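Local coordinates for pseudouridine synthase (Pyrococcus abyssi, PDB 2AUS), which probably isomerises specific uridines to pseudouridine in RNA, as a Cbf5-type archaeal member of the TruB family of pseudouridine synthases, at residues Lys108-Leu113 / Val172-Gly177; Tyr156-Leu161 / Val168-Gly173; Lys67-Leu72 / Asp219-Tyr224; Glu61-Ile66 / Leu89-Glu94. One frame throughout, in Å; residues are numbered along the deposited sequence.

Contact 1: residues Lys108-Leu113 / Val172-Gly177; sequences KEYVAL and VGVEAG. With PO4 (phosphate ion), chain E.
The strand that starts at Lys-108 runs antiparallel to Val-172–Val-174, their axes 4.7 Å apart and 154° between their directions, with Lys-108 opposite Val-174 and Tyr-110 opposite Val-172 as hydrogen-bonded pairs. The two are central neighbours in the six-stranded antiparallel sheet of the TruB-type domain. Each of those pairs is closed by two backbone bonds; the shortest, from Val-174 N to the carbonyl O of Lys-108 at 2.7 Å, comes in nearly along the C=O axis. Between them Glu-109 and Gly-173 form the non-hydrogen-bonded pair, where the CA of Glu-109 lies 3.2 Å from Val-172 O in a CA-H...O contact.

Lys-108, Tyr-110, Val-172 and Val-174 share one face. The tyrosine has CG anti to its carbonyl carbon (chi1 -64°), which swings the ring back along the strand so that CG2 of Val-174 meets its edge, in plane, 4.0 Å from CE2. Val-172 serves the root of the same side chain, its CG1 4.0 Å from Tyr-110 CB. Ile-180 and Leu-183 of helix 180-191 pack on this face too. Glu-109, on the other face, is extended, and its carboxylate is held by the hydroxyls of Tyr-157 and Thr-203.

Beyond the paired part, the chain turns through Ala-176 to Gly-177 and meets a phosphate ion, probably from the crystallisation liquor. Lys-108 NZ, 3.8 Å from phosphate O2, is too far for a bond and instead makes a weak one to Ala-106 O. Phosphate O1 accepts a weak hydrogen bond from Gly-177 N (3.1 Å) and lies 3.0 Å from CD of Lys-108.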
loop_
_atom_site.group_PDB
_atom_site.type_symbol
_atom_site.label_atom_id
_atom_site.label_comp_id
_atom_site.label_asym_id
_atom_site.label_seq_id
_atom_site.Cartn_x
_atom_site.Cartn_y
_atom_site.Cartn_z
ATOM N N LYS A 108 -5.336 -1.716 28.332
ATOM C CA LYS A 108 -4.446 -1.810 27.185
ATOM C C LYS A 108 -3.054 -1.269 27.436
ATOM O O LYS A 108 -2.852 -0.383 28.265
ATOM C CB LYS A 108 -5.077 -1.105 25.986
ATOM C CG LYS A 108 -6.300 -1.847 25.491
ATOM C CD LYS A 108 -7.180 -1.004 24.625
ATOM C CE LYS A 108 -8.429 -1.783 24.249
ATOM N NZ LYS A 108 -9.139 -2.260 25.456
ATOM N N GLU A 109 -2.092 -1.831 26.722
ATOM C CA GLU A 109 -0.717 -1.394 26.838
ATOM C C GLU A 109 -0.236 -1.008 25.453
ATOM O O GLU A 109 -0.559 -1.661 24.454
ATOM C CB GLU A 109 0.173 -2.509 27.392
ATOM C CG GLU A 109 1.601 -2.051 27.679
ATOM C CD GLU A 109 2.531 -3.200 28.029
ATOM O OE1 GLU A 109 2.774 -4.061 27.151
ATOM O OE2 GLU A 109 3.004 -3.248 29.185
ATOM N N TYR A 110 0.540 0.063 25.395
ATOM C CA TYR A 110 1.064 0.543 24.129
ATOM C C TYR A 110 2.530 0.894 24.283
ATOM O O TYR A 110 3.036 1.063 25.393
ATOM C CB TYR A 110 0.338 1.818 23.706
ATOM C CG TYR A 110 -1.136 1.680 23.424
ATOM C CD1 TYR A 110 -1.596 1.461 22.129
ATOM C CD2 TYR A 110 -2.077 1.815 24.445
ATOM C CE1 TYR A 110 -2.955 1.389 21.851
ATOM C CE2 TYR A 110 -3.443 1.742 24.177
ATOM C CZ TYR A 110 -3.876 1.529 22.877
ATOM O OH TYR A 110 -5.223 1.455 22.593
ATOM N N VAL A 111 3.209 0.987 23.152
ATOM C CA VAL A 111 4.588 1.428 23.127
ATOM C C VAL A 111 4.462 2.609 22.185
ATOM O O VAL A 111 3.928 2.479 21.084
ATOM C CB VAL A 111 5.540 0.370 22.560
ATOM C CG1 VAL A 111 6.907 0.999 22.288
ATOM C CG2 VAL A 111 5.705 -0.745 23.575
ATOM N N ALA A 112 4.931 3.769 22.621
ATOM C CA ALA A 112 4.795 4.957 21.804
ATOM C C ALA A 112 6.042 5.796 21.707
ATOM O O ALA A 112 6.847 5.866 22.633
ATOM C CB ALA A 112 3.648 5.814 22.332
ATOM N N LEU A 113 6.180 6.439 20.559
ATOM C CA LEU A 113 7.301 7.317 20.302
ATOM C C LEU A 113 6.768 8.751 20.320
ATOM O O LEU A 113 5.981 9.147 19.465
ATOM C CB LEU A 113 7.919 7.004 18.942
ATOM C CG LEU A 113 9.023 7.975 18.514
ATOM C CD1 LEU A 113 10.091 8.043 19.593
ATOM C CD2 LEU A 113 9.625 7.514 17.188
ATOM N N VAL A 172 3.271 2.309 27.991
ATOM C CA VAL A 172 2.226 2.793 28.873
ATOM C C VAL A 172 1.059 1.828 28.992
ATOM O O VAL A 172 0.575 1.295 27.992
ATOM C CB VAL A 172 1.697 4.170 28.381
ATOM C CG1 VAL A 172 1.208 4.058 26.947
ATOM C CG2 VAL A 172 0.579 4.653 29.278
ATOM N N GLY A 173 0.626 1.600 30.229
ATOM C CA GLY A 173 -0.508 0.734 30.488
ATOM C C GLY A 173 -1.644 1.691 30.784
ATOM O O GLY A 173 -1.457 2.648 31.539
ATOM N N VAL A 174 -2.813 1.453 30.196
ATOM C CA VAL A 174 -3.946 2.341 30.394
ATOM C C VAL A 174 -5.290 1.633 30.506
ATOM O O VAL A 174 -5.453 0.489 30.078
ATOM C CB VAL A 174 -4.061 3.347 29.232
ATOM C CG1 VAL A 174 -2.777 4.150 29.100
ATOM C CG2 VAL A 174 -4.368 2.599 27.924
ATOM N N GLU A 175 -6.256 2.342 31.075
ATOM C CA GLU A 175 -7.605 1.826 31.230
ATOM C C GLU A 175 -8.236 1.851 29.835
ATOM O O GLU A 175 -7.808 2.618 28.974
ATOM C CB GLU A 175 -8.395 2.730 32.187
ATOM C CG GLU A 175 -9.782 2.222 32.535
ATOM C CD GLU A 175 -10.522 3.127 33.512
ATOM O OE1 GLU A 175 -11.592 2.710 34.015
ATOM O OE2 GLU A 175 -10.039 4.251 33.773
ATOM N N ALA A 176 -9.245 1.019 29.605
ATOM C CA ALA A 176 -9.906 0.994 28.307
ATOM C C ALA A 176 -10.436 2.381 27.948
ATOM O O ALA A 176 -10.918 3.107 28.811
ATOM C CB ALA A 176 -11.047 -0.006 28.326
ATOM N N GLY A 177 -10.329 2.751 26.676
ATOM C CA GLY A 177 -10.819 4.049 26.243
ATOM C C GLY A 177 -9.860 5.216 26.415
ATOM O O GLY A 177 -10.228 6.366 26.163
HETATM P P PO4 E . -9.334 1.640 23.686
HETATM O O1 PO4 E . -8.171 1.858 24.657
HETATM O O2 PO4 E . -10.667 0.989 24.125
HETATM O O3 PO4 E . -8.831 0.959 22.364
HETATM O O4 PO4 E . -9.653 3.100 23.422
#

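Contact 2: residues Tyr156-Leu161 / Val168-Gly173; sequences YYIEIL and VLFRVG
Tyr-157 lays its ring flat over Gly-173, and this sets the character of one end of the hairpin formed by strands 152-164 and 167-174. The Gly-173 CA sits 3.6 Å from the ring centroid and 18° off the ring normal, a CH-pi contact, while its N lies over the same face nearer the rim. CG of Tyr-157 takes the crowded position between backbone N and carbonyl carbon (chi1 59°), which folds the ring across the partner strand; a CB on Gly-173 would run into it. Here Tyr-156 and Tyr-157 both face Gly-173 in a classic beta bulge, their N atoms making weak bonds of 2.9 and 3.4 Å to Gly-173 O.

On the same face as Tyr-157, Glu-159 and Arg-171 lie side by side, pointing the same way. NH1 of Arg-171 gives a salt bridge of 3.0 Å to OE1 of Glu-159, close to the guanidinium plane but from above the carboxylate plane; the two planes are 53° apart. Their backbones grip each other as well, with both N-to-O bonds at 2.7 Å. Further along, Leu-161 crosses Leu-169 obliquely, CD1 3.9 Å from CG, and its CD2 also reaches Arg-171 NH1.

The other face is apolar. Ile-158 stands alongside Phe-170, CG2 to CD1 3.9 Å, and, through its other branch CG1, alongside CG2 of Val-172.

Met-129 of helix 122-131 packs on Ile-158, Ile-160 and Phe-170, and Ile-184 of helix 180-191 also touches Phe-170. Strand 108-116 continues the sheet beyond 167-174, and a chain of another protein touches Leu-161, Leu-169 and Arg-171.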
loop_
_atom_site.group_PDB
_atom_site.type_symbol
_atom_site.label_atom_id
_atom_site.label_comp_id
_atom_site.label_asym_id
_atom_site.label_seq_id
_atom_site.Cartn_x
_atom_site.Cartn_y
_atom_site.Cartn_z
ATOM N N TYR A 156 -2.150 3.326 34.244
ATOM C CA TYR A 156 -1.576 2.438 35.242
ATOM C C TYR A 156 -0.069 2.562 35.389
ATOM O O TYR A 156 0.467 2.384 36.483
ATOM C CB TYR A 156 -1.946 0.999 34.909
ATOM C CG TYR A 156 -3.441 0.783 34.853
ATOM C CD1 TYR A 156 -4.231 0.942 35.993
ATOM C CD2 TYR A 156 -4.071 0.438 33.656
ATOM C CE1 TYR A 156 -5.611 0.765 35.940
ATOM C CE2 TYR A 156 -5.450 0.254 33.594
ATOM C CZ TYR A 156 -6.212 0.422 34.739
ATOM O OH TYR A 156 -7.578 0.256 34.684
ATOM N N TYR A 157 0.613 2.862 34.289
ATOM C CA TYR A 157 2.058 3.000 34.319
ATOM C C TYR A 157 2.624 3.581 33.037
ATOM O O TYR A 157 2.080 3.388 31.952
ATOM C CB TYR A 157 2.720 1.642 34.607
ATOM C CG TYR A 157 2.400 0.547 33.605
ATOM C CD1 TYR A 157 3.041 0.484 32.364
ATOM C CD2 TYR A 157 1.453 -0.428 33.899
ATOM C CE1 TYR A 157 2.746 -0.531 31.446
ATOM C CE2 TYR A 157 1.147 -1.441 32.993
ATOM C CZ TYR A 157 1.797 -1.490 31.770
ATOM O OH TYR A 157 1.491 -2.512 30.890
ATOM N N ILE A 158 3.715 4.319 33.192
ATOM C CA ILE A 158 4.420 4.923 32.078
ATOM C C ILE A 158 5.878 4.580 32.305
ATOM O O ILE A 158 6.510 5.098 33.223
ATOM C CB ILE A 158 4.270 6.453 32.054
ATOM C CG1 ILE A 158 2.836 6.829 31.686
ATOM C CG2 ILE A 158 5.245 7.052 31.054
ATOM C CD1 ILE A 158 2.594 8.326 31.627
ATOM N N GLU A 159 6.399 3.683 31.478
ATOM C CA GLU A 159 7.781 3.251 31.574
ATOM C C GLU A 159 8.585 3.800 30.396
ATOM O O GLU A 159 8.390 3.396 29.252
ATOM C CB GLU A 159 7.832 1.726 31.583
ATOM C CG GLU A 159 9.189 1.140 31.236
ATOM C CD GLU A 159 9.117 -0.354 30.972
ATOM O OE1 GLU A 159 8.265 -0.777 30.157
ATOM O OE2 GLU A 159 9.920 -1.103 31.570
ATOM N N ILE A 160 9.484 4.735 30.681
ATOM C CA ILE A 160 10.319 5.317 29.639
ATOM C C ILE A 160 11.401 4.321 29.249
ATOM O O ILE A 160 12.216 3.914 30.076
ATOM C CB ILE A 160 10.976 6.622 30.119
ATOM C CG1 ILE A 160 9.892 7.669 30.379
ATOM C CG2 ILE A 160 11.973 7.119 29.077
ATOM C CD1 ILE A 160 10.407 8.988 30.894
ATOM N N LEU A 161 11.385 3.914 27.987
ATOM C CA LEU A 161 12.360 2.965 27.482
ATOM C C LEU A 161 13.636 3.704 27.108
ATOM O O LEU A 161 14.710 3.405 27.628
ATOM C CB LEU A 161 11.802 2.226 26.263
ATOM C CG LEU A 161 10.555 1.360 26.509
ATOM C CD1 LEU A 161 10.116 0.721 25.203
ATOM C CD2 LEU A 161 10.861 0.281 27.544
ATOM N N VAL A 168 11.159 10.469 22.692
ATOM C CA VAL A 168 10.927 9.692 23.897
ATOM C C VAL A 168 10.148 8.439 23.553
ATOM O O VAL A 168 9.021 8.511 23.076
ATOM C CB VAL A 168 10.134 10.514 24.946
ATOM C CG1 VAL A 168 9.954 9.702 26.231
ATOM C CG2 VAL A 168 10.864 11.815 25.239
ATOM N N LEU A 169 10.774 7.292 23.779
ATOM C CA LEU A 169 10.152 6.003 23.518
ATOM C C LEU A 169 9.680 5.472 24.872
ATOM O O LEU A 169 10.490 5.249 25.776
ATOM C CB LEU A 169 11.174 5.043 22.895
ATOM C CG LEU A 169 10.722 3.597 22.659
ATOM C CD1 LEU A 169 9.651 3.550 21.578
ATOM C CD2 LEU A 169 11.924 2.745 22.247
ATOM N N PHE A 170 8.375 5.272 25.026
ATOM C CA PHE A 170 7.879 4.781 26.302
ATOM C C PHE A 170 6.761 3.766 26.185
ATOM O O PHE A 170 6.076 3.687 25.167
ATOM C CB PHE A 170 7.429 5.954 27.174
ATOM C CG PHE A 170 6.191 6.653 26.681
ATOM C CD1 PHE A 170 4.945 6.358 27.226
ATOM C CD2 PHE A 170 6.277 7.637 25.700
ATOM C CE1 PHE A 170 3.798 7.038 26.807
ATOM C CE2 PHE A 170 5.140 8.320 25.273
ATOM C CZ PHE A 170 3.897 8.020 25.831
ATOM N N ARG A 171 6.604 2.976 27.240
ATOM C CA ARG A 171 5.570 1.956 27.307
ATOM C C ARG A 171 4.550 2.467 28.309
ATOM O O ARG A 171 4.915 3.015 29.346
ATOM C CB ARG A 171 6.170 0.632 27.778
ATOM C CG ARG A 171 5.147 -0.409 28.198
ATOM C CD ARG A 171 5.837 -1.718 28.555
ATOM N NE ARG A 171 6.216 -2.453 27.354
ATOM C CZ ARG A 171 7.416 -2.982 27.137
ATOM N NH1 ARG A 171 8.377 -2.857 28.045
ATOM N NH2 ARG A 171 7.652 -3.645 26.009
ATOM N N VAL A 172 3.271 2.309 27.991
ATOM C CA VAL A 172 2.226 2.793 28.873
ATOM C C VAL A 172 1.059 1.828 28.992
ATOM O O VAL A 172 0.575 1.295 27.992
ATOM C CB VAL A 172 1.697 4.170 28.381
ATOM C CG1 VAL A 172 1.208 4.058 26.947
ATOM C CG2 VAL A 172 0.579 4.653 29.278
ATOM N N GLY A 173 0.626 1.600 30.229
ATOM C CA GLY A 173 -0.508 0.734 30.488
ATOM C C GLY A 173 -1.644 1.691 30.784
ATOM O O GLY A 173 -1.457 2.648 31.539
#

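Contact 3: residues Lys67-Leu72 / Asp219-Tyr224; sequences KRILNL and DLVDYY
Helix 59-69 ends against the flank of helix 217-228, and Tyr-224 covers that ending. Its CG is anti to the backbone N (chi1 -167°), which sends the ring out over the last turn. Over one ring face lie the carbonyl O of Ile-69, 3.3 Å above the plane, and the CA of Leu-70, a CH-pi contact with the CA 4.1 Å from the ring centroid.

The close packing is apolar: Leu-70 against the Tyr-224 ring, and Ile-69 against Val-221 about one turn earlier on helix 217-228. CD2 of Leu-70 reaches CD2 of Tyr-224 at 3.6 Å, the two side chains crossing obliquely. Ile-69 meets Val-221 at about a right angle, with CD1 3.6 Å and CG2 3.7 Å from the same methyl, Val-221 CG2.

Toward solvent the contact loosens. Asn-71 is exposed and has positive phi, being the C-prime residue of the Schellman motif that closes the helix, with Leu-72 N bonded to Lys-67 O at 2.8 Å. Its ND2 gives only a weak, bent hydrogen bond to Tyr-224 OH, 3.2 Å long with 124° at the hydrogen, the amide tilted 23° from the ring plane.

Inward, Leu-70 and Leu-220 both rest on Ile-49 of strand 47-53, and Leu-70 also on Leu-93 of strand 88-93. Helix 234-239 touches them through Ile-236 and Ala-239, while a chain of another protein packs on Ile-69 and Val-221 and forms salt bridges with Asp-222.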
loop_
_atom_site.group_PDB
_atom_site.type_symbol
_atom_site.label_atom_id
_atom_site.label_comp_id
_atom_site.label_asym_id
_atom_site.label_seq_id
_atom_site.Cartn_x
_atom_site.Cartn_y
_atom_site.Cartn_z
ATOM N N LYS A 67 -11.265 -12.130 6.595
ATOM C CA LYS A 67 -12.424 -12.883 6.126
ATOM C C LYS A 67 -12.132 -13.511 4.765
ATOM O O LYS A 67 -12.547 -14.643 4.491
ATOM C CB LYS A 67 -13.660 -11.980 6.028
ATOM C CG LYS A 67 -14.062 -11.348 7.358
ATOM C CD LYS A 67 -15.527 -10.929 7.385
ATOM C CE LYS A 67 -15.830 -9.836 6.378
ATOM N NZ LYS A 67 -17.280 -9.476 6.377
ATOM N N ARG A 68 -11.402 -12.786 3.921
ATOM C CA ARG A 68 -11.058 -13.288 2.601
ATOM C C ARG A 68 -10.054 -14.424 2.700
ATOM O O ARG A 68 -10.224 -15.457 2.068
ATOM C CB ARG A 68 -10.486 -12.169 1.723
ATOM C CG ARG A 68 -11.437 -11.003 1.550
ATOM C CD ARG A 68 -11.063 -10.114 0.376
ATOM N NE ARG A 68 -11.994 -8.990 0.274
ATOM C CZ ARG A 68 -11.849 -7.833 0.917
ATOM N NH1 ARG A 68 -10.800 -7.631 1.705
ATOM N NH2 ARG A 68 -12.766 -6.881 0.791
ATOM N N ILE A 69 -9.018 -14.233 3.504
ATOM C CA ILE A 69 -7.986 -15.246 3.675
ATOM C C ILE A 69 -8.533 -16.552 4.235
ATOM O O ILE A 69 -8.238 -17.631 3.722
ATOM C CB ILE A 69 -6.875 -14.757 4.626
ATOM C CG1 ILE A 69 -6.234 -13.490 4.061
ATOM C CG2 ILE A 69 -5.840 -15.870 4.830
ATOM C CD1 ILE A 69 -5.289 -12.799 5.033
ATOM N N LEU A 70 -9.332 -16.457 5.292
ATOM C CA LEU A 70 -9.874 -17.652 5.913
ATOM C C LEU A 70 -11.228 -18.066 5.347
ATOM O O LEU A 70 -11.880 -18.946 5.891
ATOM C CB LEU A 70 -9.961 -17.455 7.429
ATOM C CG LEU A 70 -8.659 -17.026 8.125
ATOM C CD1 LEU A 70 -8.902 -16.874 9.629
ATOM C CD2 LEU A 70 -7.561 -18.056 7.863
ATOM N N ASN A 71 -11.645 -17.440 4.249
ATOM C CA ASN A 71 -12.921 -17.786 3.621
ATOM C C ASN A 71 -14.048 -17.805 4.651
ATOM O O ASN A 71 -14.792 -18.780 4.762
ATOM C CB ASN A 71 -12.803 -19.157 2.944
ATOM C CG ASN A 71 -11.989 -19.105 1.656
ATOM O OD1 ASN A 71 -12.530 -18.868 0.580
ATOM N ND2 ASN A 71 -10.680 -19.308 1.769
ATOM N N LEU A 72 -14.167 -16.715 5.400
ATOM C CA LEU A 72 -15.187 -16.598 6.434
ATOM C C LEU A 72 -16.337 -15.721 5.972
ATOM O O LEU A 72 -16.207 -14.965 5.018
ATOM C CB LEU A 72 -14.591 -15.979 7.699
ATOM C CG LEU A 72 -13.258 -16.527 8.210
ATOM C CD1 LEU A 72 -12.842 -15.729 9.433
ATOM C CD2 LEU A 72 -13.382 -18.005 8.538
ATOM N N ASP A 219 1.172 -14.883 7.998
ATOM C CA ASP A 219 1.172 -16.145 8.716
ATOM C C ASP A 219 -0.138 -16.854 8.423
ATOM O O ASP A 219 -0.145 -18.034 8.095
ATOM C CB ASP A 219 1.282 -15.939 10.224
ATOM C CG ASP A 219 2.648 -15.471 10.651
ATOM O OD1 ASP A 219 3.620 -15.730 9.908
ATOM O OD2 ASP A 219 2.747 -14.864 11.744
ATOM N N LEU A 220 -1.245 -16.120 8.537
ATOM C CA LEU A 220 -2.567 -16.686 8.295
ATOM C C LEU A 220 -2.714 -17.235 6.885
ATOM O O LEU A 220 -3.292 -18.307 6.689
ATOM C CB LEU A 220 -3.658 -15.640 8.543
ATOM C CG LEU A 220 -3.891 -15.239 9.999
ATOM C CD1 LEU A 220 -5.055 -14.257 10.072
ATOM C CD2 LEU A 220 -4.191 -16.487 10.825
ATOM N N VAL A 221 -2.210 -16.495 5.905
ATOM C CA VAL A 221 -2.292 -16.942 4.520
ATOM C C VAL A 221 -1.545 -18.261 4.371
ATOM O O VAL A 221 -2.075 -19.222 3.822
ATOM C CB VAL A 221 -1.680 -15.910 3.555
ATOM C CG1 VAL A 221 -1.555 -16.514 2.153
ATOM C CG2 VAL A 221 -2.550 -14.651 3.521
ATOM N N ASP A 222 -0.326 -18.318 4.893
ATOM C CA ASP A 222 0.473 -19.530 4.775
ATOM C C ASP A 222 -0.069 -20.726 5.548
ATOM O O ASP A 222 -0.048 -21.852 5.048
ATOM C CB ASP A 222 1.914 -19.248 5.196
ATOM C CG ASP A 222 2.558 -18.163 4.355
ATOM O OD1 ASP A 222 1.987 -17.811 3.296
ATOM O OD2 ASP A 222 3.636 -17.664 4.744
ATOM N N TYR A 223 -0.550 -20.495 6.763
ATOM C CA TYR A 223 -1.086 -21.583 7.574
ATOM C C TYR A 223 -2.379 -22.131 6.975
ATOM O O TYR A 223 -2.659 -23.330 7.051
ATOM C CB TYR A 223 -1.342 -21.092 8.994
ATOM C CG TYR A 223 -0.102 -20.637 9.722
ATOM C CD1 TYR A 223 -0.203 -19.844 10.861
ATOM C CD2 TYR A 223 1.174 -21.034 9.305
ATOM C CE1 TYR A 223 0.924 -19.455 11.572
ATOM C CE2 TYR A 223 2.314 -20.654 10.013
ATOM C CZ TYR A 223 2.177 -19.861 11.148
ATOM O OH TYR A 223 3.288 -19.462 11.858
ATOM N N TYR A 224 -3.166 -21.250 6.375
ATOM C CA TYR A 224 -4.413 -21.669 5.763
ATOM C C TYR A 224 -4.077 -22.542 4.562
ATOM O O TYR A 224 -4.786 -23.506 4.269
ATOM C CB TYR A 224 -5.226 -20.452 5.338
ATOM C CG TYR A 224 -6.650 -20.784 4.974
ATOM C CD1 TYR A 224 -7.064 -20.791 3.643
ATOM C CD2 TYR A 224 -7.584 -21.093 5.961
ATOM C CE1 TYR A 224 -8.375 -21.094 3.299
ATOM C CE2 TYR A 224 -8.899 -21.398 5.630
ATOM C CZ TYR A 224 -9.288 -21.397 4.296
ATOM O OH TYR A 224 -10.586 -21.699 3.961
#

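Contact 4: residues Glu61-Ile66 / Leu89-Glu94; sequences EVVAWI and LPVALE
Trp-65, the aromatic side chain of these two segments, takes no part in joining them: the carbonyl O of Glu-61, one turn earlier, lies 3.5 Å above one face of its indole toward the rim, and an aromatic ring of another protein's chain meets it with planes at about 55°. What joins helix 61-66 to strand 89-93 is entirely aliphatic, a buried helix-on-sheet packing in the alpha/beta core, the helix crossing the strand at -45° with axes 10.1 Å apart.

Ile-66 and Val-91 carry most of the contact. CD1 of Ile-66 meets Val-91 tip to tip, 3.7 Å from CG2 and 3.9 Å from CG1, so the end of the isoleucine rests against both valine methyls. CG2, its other branch, crosses Leu-93 at about a right angle, 4.0 Å from CD2. A turn earlier, Val-62 points CG1 at Leu-89 CD2, also tip to tip, at 4.0 Å. Val-63 adds a looser touch on Val-91.

Strand 88-93 lies between antiparallel neighbours 47-53 and 75-77. Leu-51 of the former packs on Val-62 and Ile-66, His-77 of the latter on Val-63 and Leu-89, and Leu-217 and Leu-220 of helix 217-228 also touch Ile-66.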
loop_
_atom_site.group_PDB
_atom_site.type_symbol
_atom_site.label_atom_id
_atom_site.label_comp_id
_atom_site.label_asym_id
_atom_site.label_seq_id
_atom_site.Cartn_x
_atom_site.Cartn_y
_atom_site.Cartn_z
ATOM N N GLU A 61 -10.581 -2.714 7.376
ATOM C CA GLU A 61 -9.972 -3.293 6.185
ATOM C C GLU A 61 -9.193 -4.557 6.521
ATOM O O GLU A 61 -9.214 -5.522 5.758
ATOM C CB GLU A 61 -9.051 -2.273 5.512
ATOM C CG GLU A 61 -9.763 -0.991 5.114
ATOM C CD GLU A 61 -8.864 -0.021 4.373
ATOM O OE1 GLU A 61 -7.800 0.357 4.920
ATOM O OE2 GLU A 61 -9.230 0.359 3.238
ATOM N N VAL A 62 -8.505 -4.549 7.662
ATOM C CA VAL A 62 -7.732 -5.710 8.105
ATOM C C VAL A 62 -8.670 -6.900 8.352
ATOM O O VAL A 62 -8.368 -8.037 7.985
ATOM C CB VAL A 62 -6.956 -5.389 9.395
ATOM C CG1 VAL A 62 -6.343 -6.654 9.977
ATOM C CG2 VAL A 62 -5.873 -4.378 9.088
ATOM N N VAL A 63 -9.815 -6.634 8.974
ATOM C CA VAL A 63 -10.779 -7.692 9.235
ATOM C C VAL A 63 -11.303 -8.224 7.894
ATOM O O VAL A 63 -11.476 -9.435 7.722
ATOM C CB VAL A 63 -11.954 -7.179 10.089
ATOM C CG1 VAL A 63 -13.004 -8.262 10.239
ATOM C CG2 VAL A 63 -11.445 -6.765 11.460
ATOM N N ALA A 64 -11.545 -7.320 6.946
ATOM C CA ALA A 64 -12.028 -7.728 5.631
ATOM C C ALA A 64 -11.018 -8.698 5.013
ATOM O O ALA A 64 -11.402 -9.703 4.422
ATOM C CB ALA A 64 -12.211 -6.500 4.725
ATOM N N TRP A 65 -9.729 -8.394 5.151
ATOM C CA TRP A 65 -8.677 -9.259 4.612
ATOM C C TRP A 65 -8.709 -10.625 5.282
ATOM O O TRP A 65 -8.543 -11.659 4.634
ATOM C CB TRP A 65 -7.288 -8.648 4.831
ATOM C CG TRP A 65 -6.971 -7.482 3.947
ATOM C CD1 TRP A 65 -7.560 -7.173 2.751
ATOM C CD2 TRP A 65 -5.935 -6.508 4.149
ATOM N NE1 TRP A 65 -6.953 -6.072 2.197
ATOM C CE2 TRP A 65 -5.953 -5.643 3.032
ATOM C CE3 TRP A 65 -4.991 -6.286 5.163
ATOM C CZ2 TRP A 65 -5.061 -4.569 2.900
ATOM C CZ3 TRP A 65 -4.103 -5.218 5.032
ATOM C CH2 TRP A 65 -4.146 -4.374 3.906
ATOM N N ILE A 66 -8.907 -10.625 6.594
ATOM C CA ILE A 66 -8.950 -11.869 7.343
ATOM C C ILE A 66 -10.118 -12.747 6.869
ATOM O O ILE A 66 -9.971 -13.961 6.730
ATOM C CB ILE A 66 -9.035 -11.573 8.860
ATOM C CG1 ILE A 66 -7.649 -11.151 9.363
ATOM C CG2 ILE A 66 -9.559 -12.778 9.617
ATOM C CD1 ILE A 66 -7.631 -10.657 10.783
ATOM N N LEU A 89 -4.338 -6.789 17.679
ATOM C CA LEU A 89 -5.685 -6.534 17.193
ATOM C C LEU A 89 -6.478 -7.833 17.267
ATOM O O LEU A 89 -6.413 -8.668 16.359
ATOM C CB LEU A 89 -5.661 -6.035 15.741
ATOM C CG LEU A 89 -7.058 -5.720 15.209
ATOM C CD1 LEU A 89 -7.593 -4.474 15.905
ATOM C CD2 LEU A 89 -7.011 -5.514 13.711
ATOM N N PRO A 90 -7.227 -8.032 18.361
ATOM C CA PRO A 90 -8.012 -9.264 18.479
ATOM C C PRO A 90 -9.126 -9.271 17.440
ATOM O O PRO A 90 -9.898 -8.316 17.334
ATOM C CB PRO A 90 -8.562 -9.192 19.902
ATOM C CG PRO A 90 -7.528 -8.400 20.627
ATOM C CD PRO A 90 -7.224 -7.294 19.631
ATOM N N VAL A 91 -9.201 -10.342 16.665
ATOM C CA VAL A 91 -10.237 -10.458 15.650
ATOM C C VAL A 91 -11.016 -11.745 15.907
ATOM O O VAL A 91 -10.477 -12.847 15.753
ATOM C CB VAL A 91 -9.632 -10.494 14.220
ATOM C CG1 VAL A 91 -10.741 -10.549 13.182
ATOM C CG2 VAL A 91 -8.773 -9.261 13.986
ATOM N N ALA A 92 -12.272 -11.601 16.322
ATOM C CA ALA A 92 -13.123 -12.756 16.595
ATOM C C ALA A 92 -13.712 -13.238 15.270
ATOM O O ALA A 92 -14.065 -12.427 14.409
ATOM C CB ALA A 92 -14.233 -12.373 17.579
ATOM N N LEU A 93 -13.825 -14.553 15.114
ATOM C CA LEU A 93 -14.318 -15.134 13.870
ATOM C C LEU A 93 -15.696 -15.796 13.917
ATOM O O LEU A 93 -16.099 -16.383 14.927
ATOM C CB LEU A 93 -13.324 -16.185 13.362
ATOM C CG LEU A 93 -11.834 -15.862 13.485
ATOM C CD1 LEU A 93 -11.029 -17.088 13.093
ATOM C CD2 LEU A 93 -11.475 -14.667 12.596
ATOM N N GLU A 94 -16.395 -15.704 12.791
ATOM C CA GLU A 94 -17.701 -16.318 12.611
ATOM C C GLU A 94 -18.630 -16.233 13.822
ATOM O O GLU A 94 -19.034 -15.150 14.238
ATOM C CB GLU A 94 -17.495 -17.784 12.207
ATOM C CG GLU A 94 -16.561 -17.963 11.010
ATOM C CD GLU A 94 -17.261 -17.758 9.665
ATOM O OE1 GLU A 94 -18.065 -16.811 9.537
ATOM O OE2 GLU A 94 -17.000 -18.544 8.727
#

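How the contacts relate
The contacts fall into two groups: 1 and 2 within the antiparallel sheet, 3 and 4 around helix 59-69 where it packs beside the mixed sheet. Contacts 1 and 2 have centres about 8 Å apart, share Val-172 and Gly-173, and so join three strands adjacent in the sheet (152-164, 167-174, 108-116); Ala-112 N and Phe-170 O, 2.8 Å apart, carry the pairing on. Contacts 3 and 4, about 10 Å between centres, join through Leu-72 CD1, 3.6 Å from Leu-93 CD2. Between the groups, contacts 1 and 4 come nearest, about 7 Å between closest atoms, whereas contacts 2 and 3 are about 34 Å apart by centres. Among the four, the phosphate belongs to contact 1, at its Gly-177 end.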